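Transcriptional activator ToxR (Vibrio vulnificus, PDB 6UTC) probably senses signals such as bile salts through its periplasmic domain, which interacts with ToxS, and activates transcription as a membrane-spanning DNA-binding regulator. Local coordinates at residues L81-S84 / N85-V88. Numbering follows the deposited sequence.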
ATOM      1  N   LEU A  81      -9.751   7.486  11.116  1.00 17.17           N
ATOM      2  CA  LEU A  81     -10.571   8.637  10.740  1.00 18.43           C
ATOM      3  C   LEU A  81     -10.004   9.978  11.202  1.00 18.08           C
ATOM      4  O   LEU A  81      -9.999  10.925  10.399  1.00 18.21           O
ATOM      5  CB  LEU A  81     -12.036   8.422  11.150  1.00 22.91           C
ATOM      6  CG  LEU A  81     -12.760   7.404  10.263  1.00 24.76           C
ATOM      7  CD1 LEU A  81     -14.074   6.987  10.897  1.00 31.69           C
ATOM      8  CD2 LEU A  81     -12.986   7.962   8.859  1.00 24.15           C
ATOM      9  N   PRO A  82      -9.501  10.134  12.429  1.00 17.44           N
ATOM     10  CA  PRO A  82      -8.915  11.430  12.804  1.00 18.97           C
ATOM     11  C   PRO A  82      -7.726  11.819  11.961  1.00 18.26           C
ATOM     12  O   PRO A  82      -7.357  13.001  11.939  1.00 21.39           O
ATOM     13  CB  PRO A  82      -8.504  11.234  14.270  1.00 21.99           C
ATOM     14  CG  PRO A  82      -9.290  10.073  14.735  1.00 22.60           C
ATOM     15  CD  PRO A  82      -9.488   9.183  13.554  1.00 17.72           C
ATOM     16  N   HIS A  83      -7.089  10.862  11.286  1.00 16.60           N
ATOM     17  CA  HIS A  83      -5.947  11.147  10.431  1.00 16.97           C
ATOM     18  C   HIS A  83      -6.262  10.912   8.962  1.00 14.12           C
ATOM     19  O   HIS A  83      -5.346  10.742   8.148  1.00 15.18           O
ATOM     20  CB  HIS A  83      -4.721  10.364  10.894  1.00 18.58           C
ATOM     21  CG  HIS A  83      -4.265  10.762  12.260  1.00 21.71           C
ATOM     22  ND1 HIS A  83      -3.613  11.952  12.504  1.00 30.34           N
ATOM     23  CD2 HIS A  83      -4.405  10.153  13.460  1.00 25.21           C
ATOM     24  CE1 HIS A  83      -3.353  12.048  13.797  1.00 30.81           C
ATOM     25  NE2 HIS A  83      -3.821  10.970  14.399  1.00 28.79           N
ATOM     26  N   SER A  84      -7.539  10.938   8.597  0.69 14.37           N
ATOM     27  CA  SER A  84      -7.911  10.657   7.218  0.69 13.54           C
ATOM     28  C   SER A  84      -7.459  11.732   6.243  0.69 15.00           C
ATOM     29  O   SER A  84      -7.490  11.485   5.033  0.69 13.45           O
ATOM     30  CB  SER A  84      -9.416  10.428   7.108  0.69 16.72           C
ATOM     31  OG  SER A  84     -10.146  11.512   7.663  0.69 15.06           O
ATOM     32  N   ASN A  85      -7.039  12.909   6.717  1.00 14.42           N
ATOM     33  CA  ASN A  85      -6.436  13.860   5.793  1.00 14.82           C
ATOM     34  C   ASN A  85      -5.104  13.369   5.242  1.00 15.16           C
ATOM     35  O   ASN A  85      -4.603  13.938   4.264  1.00 16.79           O
ATOM     36  CB  ASN A  85      -6.311  15.260   6.407  1.00 17.97           C
ATOM     37  CG  ASN A  85      -5.334  15.316   7.556  1.00 21.38           C
ATOM     38  OD1 ASN A  85      -5.093  14.325   8.240  1.00 25.22           O
ATOM     39  ND2 ASN A  85      -4.775  16.495   7.791  1.00 36.46           N
ATOM     40  N   GLU A  86      -4.545  12.305   5.817  1.00 14.69           N
ATOM     41  CA  GLU A  86      -3.323  11.705   5.323  1.00 15.72           C
ATOM     42  C   GLU A  86      -3.576  10.573   4.341  1.00 15.00           C
ATOM     43  O   GLU A  86      -2.612  10.038   3.782  1.00 15.69           O
ATOM     44  CB  GLU A  86      -2.483  11.207   6.501  1.00 16.44           C
ATOM     45  CG  GLU A  86      -2.228  12.296   7.538  1.00 19.41           C
ATOM     46  CD  GLU A  86      -1.329  11.855   8.673  1.00 24.82           C
ATOM     47  OE1 GLU A  86      -0.235  11.317   8.400  1.00 27.77           O
ATOM     48  OE2 GLU A  86      -1.716  12.045   9.847  1.00 26.52           O
ATOM     49  N   ASN A  87      -4.831  10.205   4.093  1.00 13.63           N
ATOM     50  CA  ASN A  87      -5.085   9.129   3.139  1.00 12.62           C
ATOM     51  C   ASN A  87      -4.544   9.518   1.775  1.00 14.69           C
ATOM     52  O   ASN A  87      -4.729  10.650   1.318  1.00 14.31           O
ATOM     53  CB  ASN A  87      -6.584   8.898   2.977  1.00 14.04           C
ATOM     54  CG  ASN A  87      -7.230   8.332   4.214  1.00 13.92           C
ATOM     55  OD1 ASN A  87      -6.551   7.935   5.153  1.00 14.76           O
ATOM     56  ND2 ASN A  87      -8.551   8.281   4.215  1.00 16.10           N
ATOM     57  N   VAL A  88      -3.918   8.560   1.091  1.00 14.61           N
ATOM     58  CA  VAL A  88      -3.359   8.841  -0.223  1.00 14.74           C
ATOM     59  C   VAL A  88      -3.509   7.649  -1.147  1.00 15.00           C
ATOM     60  O   VAL A  88      -3.448   6.485  -0.726  1.00 15.48           O
ATOM     61  CB  VAL A  88      -1.879   9.263  -0.190  1.00 16.38           C
ATOM     62  CG1 VAL A  88      -1.714  10.609   0.448  1.00 18.89           C
ATOM     63  CG2 VAL A  88      -1.061   8.219   0.516  1.00 18.63           C
TER
HETATM   64  O   HOH W   1      -7.588  14.224   9.382  1.00 29.86           O
HETATM   65  O   HOH W   2      -3.636  13.993  10.506  1.00 30.45           O
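His83 and Glu86 are joined by the i to i+3 backbone bond of a 3-10 turn, Glu86 N to His83 O (2.9 Å), and their side chains run alongside each other. The Glu86 chain, extended past CG, carries OE2 to His83 ND1, but at 3.3 Å and with an N-H...O angle of 121° that bond is weak; the carboxylate stands almost square to the imidazole plane, 89° away. A water at the edge of the ring, in its plane, lies 2.9 Å from His83 ND1 and donates to both Glu86 OE2 and Asn85 OD1. Ser58 OG is a further partner of Glu86 OE2. Asn85 is held at its backbone too, its N donating to a second water (3.0 Å) that reaches back to Pro82 O. Ser84 faces both ways: its O accepts from Asn87 N at 3.1 Å, repeating the turn, while in one of its two conformers a chi1 of 54° brings OG to a lone pair of Leu81 O (2.8 Å), which also accepts from Ser84 N. Asn87 OD1 binds His79 N, joining the two ends of the connection between strands 72-78 and 88-93. In this surface turn, backbone bonds set the curvature, and a bridging water supplements the weak His83-Glu86 bond; with both its protons given to oxygens, a proton on His83 ND1 is probably favoured.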